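Local structure of metallopeptidase containing co-catalytic metalloactive site (Shewanella denitrificans OS217, 3B2Y) at residues A[16-21]-A[89-94]; A[79-84]-A[254-259]. The protein binds a metal ion and is probably a zinc-dependent hydrolase of the M14 metallocarboxypeptidase family. All coordinates share one frame; numbering follows the deposited sequence.

How the contacts relate
From the N terminus, the chain first makes the turn of the small hairpin 14-15/20-21. Contact 1 brings this turn against the C-terminal end of helix 81-92, closing a loop that holds helix 25-39 and three strands, 42-49, 52-58 and 68-73. Contact 2 starts at the other end of the same helix and reaches helix 253-271 near the C terminus. Its first segment lies inside the loop of contact 1 and its second far beyond, so the two loops cross. They also touch directly: D254 takes the backbone N-H groups of E16 and I17, while F18 and C20 pack on W84. Hairpin turn and both helices thus meet on one side of the chain's centre.

Contact 1. Residues A[16-21]-A[89-94]; sequences EIFNCQ and FLRGLQ
The turn of the hairpin 14-15/20-21 meets the last turn of helix 81-92 on the protein surface, mainly through F18 and R91. R91 reaches out from the helix with CG beside its own backbone N (chi1 -70°) and the chain extended from CG to NE, which carries the guanidinium to the phenyl ring. There CE1 of F18 stands over the centre of one guanidinium face, 3.7 Å from R91 CZ, and CD1 of F18 lies 3.7 Å from R91 NH2. The two planes are 65° apart, so the groups do not stack in parallel; NH2 lies in the plane of the phenyl ring, at its edge, and the phenyl and the arginine chain run in opposite senses.

I17 takes a smaller part. Its CG2 sits 3.5 Å above one face of the F18 ring, offset toward the rim, and its backbone O remains 4.4 Å from R91 NH1. The turn carrying these residues contains a G1 beta bulge, in which N19 and C20 stand across from S15, and the hydroxyl of S15 is hydrogen-bonded to the backbone N of F18. No hydrogen bond joins the two segments; they meet by van der Waals packing, and only 97 Å² is buried in all. The R91 side chain also touches Q31 and E35 of helix 25-39. F18 also packs on L87 and H88, about one turn earlier in helix 81-92, while I17 touches H88 and, on helix 253-271, V257.

Contact 2. Residues A[79-84]-A[254-259]; sequences EAAGPW and DRRVQA. With NI (nickel (II) ion), chain C.
With chi1 at 170°, V257 turns CG1 away from its own N and CG2 away from its carbonyl carbon, spreading the two methyls over the first turn of helix 81-92: CG1 comes 3.8 Å from W84 O, while CG2 lies 4.1 Å from W84 CB. In R256, CG stands beside the backbone N (chi1 -79°) and the chain bends at chi2 and chi3, folding the guanidinium back past A81. The A81 methyl, CB, fits against the base of that side chain, 3.5 Å from R256 CB and 4.0 Å from R256 NE. The small A81 lets the backbones come close: its CA is 5.0 Å from V257 CA.

The polar end of R256 is held by E171, whose OE1 forms a salt bridge with NE and whose OE2 accepts the backbone N-H of A81, so one carboxylate joins both helices; NH1 is hydrogen-bonded to E251 O. The indole NE1 of W84 is hydrogen-bonded to S22 O.

At the start of 79-84, the extended chain of E79 carries its carboxylate away from helix 253-271 to the nickel, gripping it with both oxygens, OE1 at 2.1 Å and OE2 at 2.2 Å. H76 and H170 also bind the nickel; two water positions beside it are too close together to be certain as separate ligands. This is the His-X-X-Glu plus distant His metal site characteristic of M14 metallocarboxypeptidases, which usually holds zinc.

Contact 1. Residues A[16-21]-A[89-94]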
loop_
_atom_site.group_PDB
_atom_site.type_symbol
_atom_site.label_atom_id
_atom_site.label_comp_id
_atom_site.label_asym_id
_atom_site.label_seq_id
_atom_site.Cartn_x
_atom_site.Cartn_y
_atom_site.Cartn_z
ATOM N N GLU A 16 -9.116 -17.844 -3.447
ATOM C CA GLU A 16 -10.215 -18.540 -2.803
ATOM C C GLU A 16 -10.977 -17.613 -1.840
ATOM O O GLU A 16 -12.179 -17.774 -1.692
ATOM C CB GLU A 16 -9.731 -19.787 -2.068
ATOM C CG GLU A 16 -10.859 -20.707 -1.618
ATOM N N ILE A 17 -10.292 -16.667 -1.185
ATOM C CA ILE A 17 -10.936 -15.734 -0.264
ATOM C C ILE A 17 -11.998 -14.958 -1.028
ATOM O O ILE A 17 -13.119 -14.811 -0.543
ATOM C CB ILE A 17 -9.929 -14.727 0.371
ATOM C CG1 ILE A 17 -8.889 -15.437 1.284
ATOM C CG2 ILE A 17 -10.674 -13.566 1.100
ATOM C CD1 ILE A 17 -7.749 -14.520 1.828
ATOM N N PHE A 18 -11.653 -14.491 -2.234
ATOM C CA PHE A 18 -12.554 -13.617 -2.994
ATOM C C PHE A 18 -13.304 -14.341 -4.115
ATOM O O PHE A 18 -14.204 -13.772 -4.746
ATOM C CB PHE A 18 -11.801 -12.364 -3.446
ATOM C CG PHE A 18 -11.338 -11.510 -2.294
ATOM C CD1 PHE A 18 -12.245 -10.691 -1.616
ATOM C CD2 PHE A 18 -10.031 -11.563 -1.860
ATOM C CE1 PHE A 18 -11.839 -9.926 -0.531
ATOM C CE2 PHE A 18 -9.608 -10.819 -0.783
ATOM C CZ PHE A 18 -10.504 -9.990 -0.118
ATOM N N ASN A 19 -12.958 -15.602 -4.326
ATOM C CA ASN A 19 -13.526 -16.435 -5.384
ATOM C C ASN A 19 -13.443 -15.782 -6.747
ATOM O O ASN A 19 -14.412 -15.765 -7.513
ATOM C CB ASN A 19 -14.977 -16.823 -5.062
ATOM C CG ASN A 19 -15.481 -17.961 -5.932
ATOM O OD1 ASN A 19 -14.690 -18.717 -6.534
ATOM N ND2 ASN A 19 -16.811 -18.108 -5.998
ATOM N N CYS A 20 -12.284 -15.212 -7.054
ATOM C CA CYS A 20 -12.099 -14.635 -8.352
ATOM C C CYS A 20 -10.635 -14.579 -8.680
ATOM O O CYS A 20 -9.799 -14.902 -7.854
ATOM C CB CYS A 20 -12.694 -13.225 -8.346
ATOM S SG CYS A 20 -11.885 -12.097 -7.256
ATOM N N GLN A 21 -10.334 -14.162 -9.897
ATOM C CA GLN A 21 -8.980 -13.901 -10.290
ATOM C C GLN A 21 -8.496 -12.564 -9.780
ATOM O O GLN A 21 -9.274 -11.585 -9.587
ATOM C CB GLN A 21 -8.890 -13.904 -11.812
ATOM C CG GLN A 21 -7.495 -14.181 -12.331
ATOM C CD GLN A 21 -7.546 -14.796 -13.773
ATOM O OE1 GLN A 21 -7.418 -15.993 -13.931
ATOM N NE2 GLN A 21 -7.746 -13.960 -14.782
ATOM N N PHE A 89 -8.703 -6.593 4.949
ATOM C CA PHE A 89 -8.517 -5.770 6.134
ATOM C C PHE A 89 -9.810 -5.029 6.469
ATOM O O PHE A 89 -10.279 -5.109 7.574
ATOM C CB PHE A 89 -7.352 -4.834 5.891
ATOM C CG PHE A 89 -7.126 -3.851 6.959
ATOM C CD1 PHE A 89 -6.707 -4.267 8.193
ATOM C CD2 PHE A 89 -7.315 -2.502 6.715
ATOM C CE1 PHE A 89 -6.500 -3.347 9.197
ATOM C CE2 PHE A 89 -7.087 -1.574 7.716
ATOM C CZ PHE A 89 -6.683 -2.003 8.942
ATOM N N LEU A 90 -10.392 -4.385 5.481
ATOM C CA LEU A 90 -11.679 -3.659 5.597
ATOM C C LEU A 90 -12.830 -4.556 6.017
ATOM O O LEU A 90 -13.672 -4.187 6.855
ATOM C CB LEU A 90 -12.043 -3.012 4.271
ATOM C CG LEU A 90 -11.115 -1.873 3.890
ATOM C CD1 LEU A 90 -11.608 -1.227 2.631
ATOM C CD2 LEU A 90 -10.939 -0.858 5.012
ATOM N N ARG A 91 -12.850 -5.764 5.478
ATOM C CA ARG A 91 -13.879 -6.720 5.897
ATOM C C ARG A 91 -13.830 -6.991 7.398
ATOM O O ARG A 91 -14.872 -7.259 7.989
ATOM C CB ARG A 91 -13.811 -8.028 5.085
ATOM C CG ARG A 91 -14.226 -7.864 3.646
ATOM C CD ARG A 91 -14.780 -9.130 3.050
ATOM N NE ARG A 91 -15.122 -8.897 1.651
ATOM C CZ ARG A 91 -15.269 -9.841 0.719
ATOM N NH1 ARG A 91 -15.084 -11.132 0.999
ATOM N NH2 ARG A 91 -15.576 -9.478 -0.522
ATOM N N GLY A 92 -12.652 -6.905 8.018
ATOM C CA GLY A 92 -12.470 -7.213 9.442
ATOM C C GLY A 92 -12.786 -6.072 10.410
ATOM O O GLY A 92 -12.988 -6.307 11.590
ATOM N N LEU A 93 -12.905 -4.857 9.892
ATOM C CA LEU A 93 -13.037 -3.629 10.685
ATOM C C LEU A 93 -14.496 -3.329 11.027
ATOM O O LEU A 93 -15.365 -3.645 10.258
ATOM C CB LEU A 93 -12.561 -2.453 9.828
ATOM C CG LEU A 93 -11.081 -2.392 9.480
ATOM C CD1 LEU A 93 -10.734 -1.063 8.814
ATOM C CD2 LEU A 93 -10.243 -2.631 10.722
ATOM N N GLN A 94 -14.707 -2.605 12.119
ATOM C CA GLN A 94 -15.979 -1.984 12.432
ATOM C C GLN A 94 -15.822 -0.465 12.457
ATOM O O GLN A 94 -14.716 0.063 12.654
ATOM C CB GLN A 94 -16.487 -2.507 13.798
ATOM C CG GLN A 94 -16.992 -3.993 13.797
ATOM C CD GLN A 94 -18.134 -4.237 12.791
ATOM O OE1 GLN A 94 -19.053 -3.435 12.669
ATOM N NE2 GLN A 94 -18.069 -5.358 12.078
#

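Contact 2. Residues A[79-84]-A[254-259]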
loop_
_atom_site.group_PDB
_atom_site.type_symbol
_atom_site.label_atom_id
_atom_site.label_comp_id
_atom_site.label_asym_id
_atom_site.label_seq_id
_atom_site.Cartn_x
_atom_site.Cartn_y
_atom_site.Cartn_z
ATOM N N GLU A 79 1.355 -6.482 -8.377
ATOM C CA GLU A 79 1.394 -6.599 -6.906
ATOM C C GLU A 79 -0.011 -6.652 -6.303
ATOM O O GLU A 79 -0.352 -5.887 -5.421
ATOM C CB GLU A 79 2.213 -5.424 -6.350
ATOM C CG GLU A 79 3.648 -5.512 -6.872
ATOM C CD GLU A 79 4.575 -4.354 -6.454
ATOM O OE1 GLU A 79 4.170 -3.564 -5.587
ATOM O OE2 GLU A 79 5.679 -4.232 -7.096
ATOM N N ALA A 80 -0.828 -7.579 -6.817
ATOM C CA ALA A 80 -2.285 -7.601 -6.594
ATOM C C ALA A 80 -2.727 -7.951 -5.159
ATOM O O ALA A 80 -3.852 -7.586 -4.718
ATOM C CB ALA A 80 -2.978 -8.524 -7.636
ATOM N N ALA A 81 -1.850 -8.596 -4.394
ATOM C CA ALA A 81 -2.138 -8.900 -2.996
ATOM C C ALA A 81 -2.318 -7.682 -2.109
ATOM O O ALA A 81 -2.929 -7.761 -1.031
ATOM C CB ALA A 81 -1.023 -9.838 -2.358
ATOM N N GLY A 82 -1.764 -6.550 -2.528
ATOM C CA GLY A 82 -1.987 -5.315 -1.787
ATOM C C GLY A 82 -3.455 -4.855 -1.767
ATOM O O GLY A 82 -4.078 -4.775 -0.716
ATOM N N PRO A 83 -4.007 -4.512 -2.936
ATOM C CA PRO A 83 -5.375 -4.010 -2.947
ATOM C C PRO A 83 -6.362 -5.062 -2.403
ATOM O O PRO A 83 -7.245 -4.717 -1.613
ATOM C CB PRO A 83 -5.611 -3.671 -4.410
ATOM C CG PRO A 83 -4.254 -3.493 -4.942
ATOM C CD PRO A 83 -3.432 -4.502 -4.282
ATOM N N TRP A 84 -6.169 -6.351 -2.737
ATOM C CA TRP A 84 -7.042 -7.389 -2.155
ATOM C C TRP A 84 -6.797 -7.561 -0.625
ATOM O O TRP A 84 -7.736 -7.852 0.113
ATOM C CB TRP A 84 -6.951 -8.745 -2.882
ATOM C CG TRP A 84 -7.455 -8.714 -4.287
ATOM C CD1 TRP A 84 -6.718 -8.649 -5.387
ATOM C CD2 TRP A 84 -8.817 -8.739 -4.698
ATOM N NE1 TRP A 84 -7.512 -8.650 -6.507
ATOM C CE2 TRP A 84 -8.821 -8.715 -6.107
ATOM C CE3 TRP A 84 -10.045 -8.781 -4.013
ATOM C CZ2 TRP A 84 -9.987 -8.660 -6.829
ATOM C CZ3 TRP A 84 -11.220 -8.770 -4.739
ATOM C CH2 TRP A 84 -11.184 -8.751 -6.144
ATOM N N ASP A 254 -3.481 -16.206 -1.470
ATOM C CA ASP A 254 -4.346 -15.943 -0.318
ATOM C C ASP A 254 -3.551 -15.736 0.985
ATOM O O ASP A 254 -3.933 -14.925 1.829
ATOM C CB ASP A 254 -5.442 -17.006 -0.219
ATOM C CG ASP A 254 -6.585 -16.777 -1.256
ATOM O OD1 ASP A 254 -6.786 -15.612 -1.717
ATOM O OD2 ASP A 254 -7.276 -17.769 -1.614
ATOM N N ARG A 255 -2.417 -16.400 1.112
ATOM C CA ARG A 255 -1.508 -16.097 2.206
ATOM C C ARG A 255 -0.922 -14.679 2.095
ATOM O O ARG A 255 -0.615 -14.035 3.107
ATOM C CB ARG A 255 -0.362 -17.110 2.221
ATOM C CG ARG A 255 0.336 -17.248 3.539
ATOM C CD ARG A 255 1.071 -18.586 3.659
ATOM N NE ARG A 255 1.774 -18.656 4.938
ATOM C CZ ARG A 255 1.192 -18.919 6.104
ATOM N NH1 ARG A 255 -0.114 -19.151 6.185
ATOM N NH2 ARG A 255 1.924 -18.942 7.209
ATOM N N ARG A 256 -0.706 -14.204 0.876
ATOM C CA ARG A 256 -0.178 -12.847 0.704
ATOM C C ARG A 256 -1.218 -11.830 1.069
ATOM O O ARG A 256 -0.882 -10.855 1.701
ATOM C CB ARG A 256 0.292 -12.595 -0.739
ATOM C CG ARG A 256 1.700 -13.204 -1.031
ATOM C CD ARG A 256 1.751 -13.849 -2.401
ATOM N NE ARG A 256 1.394 -12.901 -3.438
ATOM C CZ ARG A 256 1.086 -13.240 -4.687
ATOM N NH1 ARG A 256 1.145 -14.501 -5.064
ATOM N NH2 ARG A 256 0.667 -12.342 -5.548
ATOM N N VAL A 257 -2.467 -12.150 0.773
ATOM C CA VAL A 257 -3.611 -11.308 1.119
ATOM C C VAL A 257 -3.695 -11.212 2.616
ATOM O O VAL A 257 -3.779 -10.102 3.155
ATOM C CB VAL A 257 -4.915 -11.872 0.509
ATOM C CG1 VAL A 257 -6.123 -11.144 1.074
ATOM C CG2 VAL A 257 -4.869 -11.755 -1.055
ATOM N N GLN A 258 -3.559 -12.361 3.280
ATOM C CA GLN A 258 -3.565 -12.424 4.735
ATOM C C GLN A 258 -2.424 -11.648 5.379
ATOM O O GLN A 258 -2.649 -10.933 6.349
ATOM C CB GLN A 258 -3.590 -13.887 5.222
ATOM C CG GLN A 258 -4.936 -14.539 4.951
ATOM C CD GLN A 258 -4.886 -16.069 5.064
ATOM O OE1 GLN A 258 -3.840 -16.704 4.858
ATOM N NE2 GLN A 258 -6.017 -16.658 5.417
ATOM N N ALA A 259 -1.213 -11.791 4.852
ATOM C CA ALA A 259 -0.046 -11.112 5.353
ATOM C C ALA A 259 -0.156 -9.575 5.222
ATOM O O ALA A 259 0.196 -8.853 6.162
ATOM C CB ALA A 259 1.234 -11.629 4.669
HETATM NI NI NI C . 5.862 -2.380 -5.911
HETATM O O HOH W 1 7.449 -3.779 -5.006
HETATM O O HOH W 2 7.597 -1.866 -6.025
#